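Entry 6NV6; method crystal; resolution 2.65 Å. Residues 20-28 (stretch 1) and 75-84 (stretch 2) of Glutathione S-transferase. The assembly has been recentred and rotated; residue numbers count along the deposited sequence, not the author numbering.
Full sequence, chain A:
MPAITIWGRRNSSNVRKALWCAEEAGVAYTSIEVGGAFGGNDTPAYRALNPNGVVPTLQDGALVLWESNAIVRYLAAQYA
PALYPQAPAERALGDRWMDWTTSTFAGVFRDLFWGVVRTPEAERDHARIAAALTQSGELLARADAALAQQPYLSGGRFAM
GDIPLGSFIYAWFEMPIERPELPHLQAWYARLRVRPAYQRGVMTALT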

ATOM      1  N   TRP A  20       6.244   1.926  -5.679  1.00 28.47           N
ATOM      2  CA  TRP A  20       7.057   2.144  -4.493  1.00 36.59           C
ATOM      3  C   TRP A  20       8.131   1.063  -4.355  1.00 33.31           C
ATOM      4  O   TRP A  20       9.295   1.363  -4.060  1.00 28.81           O
ATOM      5  CB  TRP A  20       6.141   2.189  -3.270  1.00 31.81           C
ATOM      6  CG  TRP A  20       6.838   2.393  -1.973  1.00 31.46           C
ATOM      7  CD1 TRP A  20       8.115   2.830  -1.778  1.00 24.16           C
ATOM      8  CD2 TRP A  20       6.287   2.162  -0.674  1.00 30.76           C
ATOM      9  NE1 TRP A  20       8.391   2.881  -0.443  1.00 27.23           N
ATOM     10  CE2 TRP A  20       7.281   2.486   0.261  1.00 31.70           C
ATOM     11  CE3 TRP A  20       5.044   1.718  -0.212  1.00 30.89           C
ATOM     12  CZ2 TRP A  20       7.071   2.377   1.648  1.00 35.12           C
ATOM     13  CZ3 TRP A  20       4.833   1.620   1.160  1.00 28.42           C
ATOM     14  CH2 TRP A  20       5.839   1.940   2.072  1.00 26.39           C
ATOM     15  N   CYS A  21       7.759  -0.201  -4.567  1.00 29.82           N
ATOM     16  CA  CYS A  21       8.732  -1.287  -4.482  1.00 33.23           C
ATOM     17  C   CYS A  21       9.814  -1.161  -5.551  1.00 30.58           C
ATOM     18  O   CYS A  21      11.014  -1.279  -5.258  1.00 27.53           O
ATOM     19  CB  CYS A  21       8.015  -2.628  -4.590  1.00 27.81           C
ATOM     20  SG  CYS A  21       9.063  -3.971  -4.074  1.00 40.54           S
ATOM     21  N   ALA A  22       9.404  -0.937  -6.800  1.00 27.32           N
ATOM     22  CA  ALA A  22      10.373  -0.636  -7.842  1.00 29.81           C
ATOM     23  C   ALA A  22      11.334   0.454  -7.383  1.00 32.50           C
ATOM     24  O   ALA A  22      12.559   0.275  -7.408  1.00 34.90           O
ATOM     25  CB  ALA A  22       9.648  -0.215  -9.115  1.00 27.45           C
ATOM     26  N   GLU A  23      10.780   1.579  -6.918  1.00 30.59           N
ATOM     27  CA  GLU A  23      11.601   2.708  -6.495  1.00 30.97           C
ATOM     28  C   GLU A  23      12.547   2.323  -5.359  1.00 30.39           C
ATOM     29  O   GLU A  23      13.731   2.671  -5.388  1.00 36.46           O
ATOM     30  CB  GLU A  23      10.705   3.875  -6.092  1.00 33.12           C
ATOM     31  CG  GLU A  23       9.999   4.526  -7.265  1.00 36.32           C
ATOM     32  CD  GLU A  23      10.884   5.518  -8.008  1.00 49.96           C
ATOM     33  OE1 GLU A  23      11.738   6.161  -7.350  1.00 48.94           O
ATOM     34  OE2 GLU A  23      10.734   5.646  -9.249  1.00 48.78           O
ATOM     35  N   GLU A  24      12.048   1.594  -4.351  1.00 31.21           N
ATOM     36  CA  GLU A  24      12.917   1.144  -3.260  1.00 35.14           C
ATOM     37  C   GLU A  24      14.113   0.348  -3.770  1.00 32.39           C
ATOM     38  O   GLU A  24      15.178   0.348  -3.146  1.00 35.82           O
ATOM     39  CB  GLU A  24      12.134   0.286  -2.256  1.00 28.15           C
ATOM     40  CG  GLU A  24      11.114   1.021  -1.388  1.00 32.07           C
ATOM     41  CD  GLU A  24      11.734   1.942  -0.337  1.00 33.13           C
ATOM     42  OE1 GLU A  24      12.967   1.908  -0.140  1.00 32.61           O
ATOM     43  OE2 GLU A  24      10.976   2.707   0.298  1.00 30.25           O
ATOM     44  N   ALA A  25      13.954  -0.348  -4.890  1.00 38.82           N
ATOM     45  CA  ALA A  25      14.992  -1.212  -5.430  1.00 39.24           C
ATOM     46  C   ALA A  25      15.966  -0.478  -6.336  1.00 40.32           C
ATOM     47  O   ALA A  25      17.052  -1.000  -6.605  1.00 42.07           O
ATOM     48  CB  ALA A  25      14.360  -2.367  -6.217  1.00 39.85           C
ATOM     49  N   GLY A  26      15.598   0.697  -6.833  1.00 40.03           N
ATOM     50  CA  GLY A  26      16.474   1.483  -7.665  1.00 41.86           C
ATOM     51  C   GLY A  26      16.597   1.017  -9.096  1.00 45.41           C
ATOM     52  O   GLY A  26      17.405   1.588  -9.842  1.00 54.11           O
ATOM     53  N   VAL A  27      15.811   0.026  -9.515  1.00 42.31           N
ATOM     54  CA  VAL A  27      16.010  -0.576 -10.828  1.00 48.84           C
ATOM     55  C   VAL A  27      15.467   0.338 -11.924  1.00 56.05           C
ATOM     56  O   VAL A  27      14.595   1.194 -11.711  1.00 43.22           O
ATOM     57  CB  VAL A  27      15.365  -1.970 -10.907  1.00 43.95           C
ATOM     58  CG1 VAL A  27      16.070  -2.941  -9.978  1.00 49.80           C
ATOM     59  CG2 VAL A  27      13.882  -1.885 -10.591  1.00 42.45           C
ATOM     60  N   ALA A  28      16.001   0.145 -13.126  1.00 49.72           N
ATOM     61  CA  ALA A  28      15.396   0.736 -14.305  1.00 54.59           C
ATOM     62  C   ALA A  28      14.020   0.126 -14.510  1.00 52.96           C
ATOM     63  O   ALA A  28      13.883  -1.101 -14.585  1.00 52.87           O
ATOM     64  CB  ALA A  28      16.281   0.494 -15.524  1.00 52.43           C
ATOM     65  N   LEU A  75       9.734  -8.297  -6.596  1.00 28.29           N
ATOM     66  CA  LEU A  75      10.680  -7.206  -6.806  1.00 31.66           C
ATOM     67  C   LEU A  75      11.686  -7.101  -5.668  1.00 37.01           C
ATOM     68  O   LEU A  75      12.871  -6.831  -5.903  1.00 41.67           O
ATOM     69  CB  LEU A  75       9.930  -5.885  -6.988  1.00 28.70           C
ATOM     70  CG  LEU A  75       9.462  -5.687  -8.434  1.00 30.53           C
ATOM     71  CD1 LEU A  75       8.460  -4.542  -8.547  1.00 26.75           C
ATOM     72  CD2 LEU A  75      10.652  -5.479  -9.364  1.00 26.28           C
ATOM     73  N   ALA A  76      11.253  -7.329  -4.427  1.00 33.53           N
ATOM     74  CA  ALA A  76      12.204  -7.202  -3.325  1.00 46.96           C
ATOM     75  C   ALA A  76      13.160  -8.390  -3.284  1.00 37.09           C
ATOM     76  O   ALA A  76      14.380  -8.211  -3.198  1.00 41.49           O
ATOM     77  CB  ALA A  76      11.471  -7.030  -1.991  1.00 37.24           C
ATOM     78  N   ALA A  77      12.632  -9.612  -3.359  1.00 35.88           N
ATOM     79  CA  ALA A  77      13.509 -10.777  -3.382  1.00 37.02           C
ATOM     80  C   ALA A  77      14.483 -10.725  -4.561  1.00 40.83           C
ATOM     81  O   ALA A  77      15.666 -11.054  -4.414  1.00 41.73           O
ATOM     82  CB  ALA A  77      12.678 -12.059  -3.429  1.00 32.20           C
ATOM     83  N   GLN A  78      14.010 -10.303  -5.738  1.00 35.69           N
ATOM     84  CA  GLN A  78      14.861 -10.299  -6.925  1.00 35.98           C
ATOM     85  C   GLN A  78      15.800  -9.097  -6.971  1.00 42.60           C
ATOM     86  O   GLN A  78      16.914  -9.210  -7.492  1.00 41.32           O
ATOM     87  CB  GLN A  78      14.003 -10.326  -8.194  1.00 35.61           C
ATOM     88  CG  GLN A  78      14.765 -10.563  -9.493  1.00 36.52           C
ATOM     89  CD  GLN A  78      15.445 -11.924  -9.545  1.00 41.83           C
ATOM     90  OE1 GLN A  78      14.856 -12.946  -9.197  1.00 45.55           O
ATOM     91  NE2 GLN A  78      16.697 -11.940  -9.976  1.00 46.91           N
ATOM     92  N   TYR A  79      15.386  -7.946  -6.440  1.00 43.50           N
ATOM     93  CA  TYR A  79      16.125  -6.714  -6.674  1.00 39.14           C
ATOM     94  C   TYR A  79      16.479  -5.926  -5.429  1.00 40.02           C
ATOM     95  O   TYR A  79      17.392  -5.096  -5.504  1.00 57.60           O
ATOM     96  CB  TYR A  79      15.352  -5.784  -7.626  1.00 37.06           C
ATOM     97  CG  TYR A  79      15.172  -6.368  -8.997  1.00 34.71           C
ATOM     98  CD1 TYR A  79      16.250  -6.520  -9.852  1.00 39.96           C
ATOM     99  CD2 TYR A  79      13.931  -6.795  -9.433  1.00 37.00           C
ATOM    100  CE1 TYR A  79      16.095  -7.073 -11.111  1.00 41.57           C
ATOM    101  CE2 TYR A  79      13.761  -7.352 -10.685  1.00 41.48           C
ATOM    102  CZ  TYR A  79      14.849  -7.491 -11.524  1.00 41.41           C
ATOM    103  OH  TYR A  79      14.680  -8.045 -12.775  1.00 40.86           O
ATOM    104  N   ALA A  80      15.796  -6.116  -4.309  1.00 42.72           N
ATOM    105  CA  ALA A  80      16.048  -5.326  -3.107  1.00 43.94           C
ATOM    106  C   ALA A  80      16.082  -6.260  -1.910  1.00 46.53           C
ATOM    107  O   ALA A  80      15.122  -6.330  -1.132  1.00 51.87           O
ATOM    108  CB  ALA A  80      14.990  -4.238  -2.938  1.00 44.15           C
ATOM    109  N   PRO A  81      17.176  -7.003  -1.728  1.00 54.21           N
ATOM    110  CA  PRO A  81      17.210  -7.991  -0.639  1.00 52.29           C
ATOM    111  C   PRO A  81      17.204  -7.358   0.734  1.00 47.73           C
ATOM    112  O   PRO A  81      16.960  -8.064   1.722  1.00 47.54           O
ATOM    113  CB  PRO A  81      18.518  -8.756  -0.892  1.00 54.07           C
ATOM    114  CG  PRO A  81      19.051  -8.221  -2.239  1.00 54.08           C
ATOM    115  CD  PRO A  81      18.490  -6.853  -2.375  1.00 49.92           C
ATOM    116  N   ALA A  82      17.481  -6.054   0.825  1.00 46.78           N
ATOM    117  CA  ALA A  82      17.284  -5.340   2.081  1.00 43.52           C
ATOM    118  C   ALA A  82      15.826  -5.376   2.513  1.00 52.81           C
ATOM    119  O   ALA A  82      15.529  -5.221   3.707  1.00 55.85           O
ATOM    120  CB  ALA A  82      17.760  -3.893   1.943  1.00 42.96           C
ATOM    121  N   LEU A  83      14.908  -5.578   1.561  1.00 43.92           N
ATOM    122  CA  LEU A  83      13.477  -5.538   1.819  1.00 40.23           C
ATOM    123  C   LEU A  83      12.855  -6.906   2.026  1.00 42.75           C
ATOM    124  O   LEU A  83      11.678  -6.982   2.404  1.00 41.51           O
ATOM    125  CB  LEU A  83      12.758  -4.844   0.668  1.00 39.61           C
ATOM    126  CG  LEU A  83      12.993  -3.341   0.646  1.00 47.85           C
ATOM    127  CD1 LEU A  83      11.877  -2.648  -0.103  1.00 43.20           C
ATOM    128  CD2 LEU A  83      13.133  -2.804   2.073  1.00 38.88           C
ATOM    129  N   TYR A  84      13.604  -7.980   1.778  1.00 46.57           N
ATOM    130  CA  TYR A  84      13.096  -9.343   1.867  1.00 44.30           C
ATOM    131  C   TYR A  84      13.841 -10.057   2.984  1.00 39.79           C
ATOM    132  O   TYR A  84      14.951 -10.559   2.764  1.00 49.96           O
ATOM    133  CB  TYR A  84      13.274 -10.065   0.526  1.00 43.25           C
ATOM    134  CG  TYR A  84      12.835 -11.514   0.479  1.00 49.78           C
ATOM    135  CD1 TYR A  84      13.674 -12.527   0.924  1.00 50.15           C
ATOM    136  CD2 TYR A  84      11.584 -11.871  -0.017  1.00 48.24           C
ATOM    137  CE1 TYR A  84      13.282 -13.851   0.888  1.00 53.23           C
ATOM    138  CE2 TYR A  84      11.181 -13.201  -0.070  1.00 45.91           C
ATOM    139  CZ  TYR A  84      12.039 -14.185   0.386  1.00 54.88           C
ATOM    140  OH  TYR A  84      11.677 -15.513   0.356  1.00 55.17           O
TER

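The contact between the two stretches centres on Ala25, whose CB lies 3.8 Å from Ala80 CB and equally 3.8 Å from Tyr79 CB. With only a methyl group on each side, the backbones of Ala25 and Ala80 come close: their CA atoms are 4.8 Å apart, whereas those of Cys21 and Leu75 are separated by 6.7 Å. The helices 20-25 and 75-79 run nearly parallel, at 18°, with their axes 9.6 Å apart at closest approach. One turn before Ala25, Cys21 SG packs against Leu75 CB at 3.6 Å, a buried apolar contact in which the thiol serves as a filler. Beyond the first helix, Gly26 turns the chain with positive phi, and Val27 again points toward the second stretch, its CG1 meeting Tyr79 CD1 obliquely at 3.6 Å.

Leu83, held after the second helix by a backbone hydrogen bond from its N to Ala80 O (2.8 Å), places CD1 3.6 Å from Glu24 CB. Here the contact uses the aliphatic base of the glutamate, while its carboxylate bonds away from this contact: Trp20 NE1 donates to Glu24 OE2 at 2.7 Å, and both carboxylate oxygens are also hydrogen-bonded elsewhere in the structure. No hydrogen bond crosses between the stretches, so their association rests on van der Waals packing, with 391 Å² buried in total.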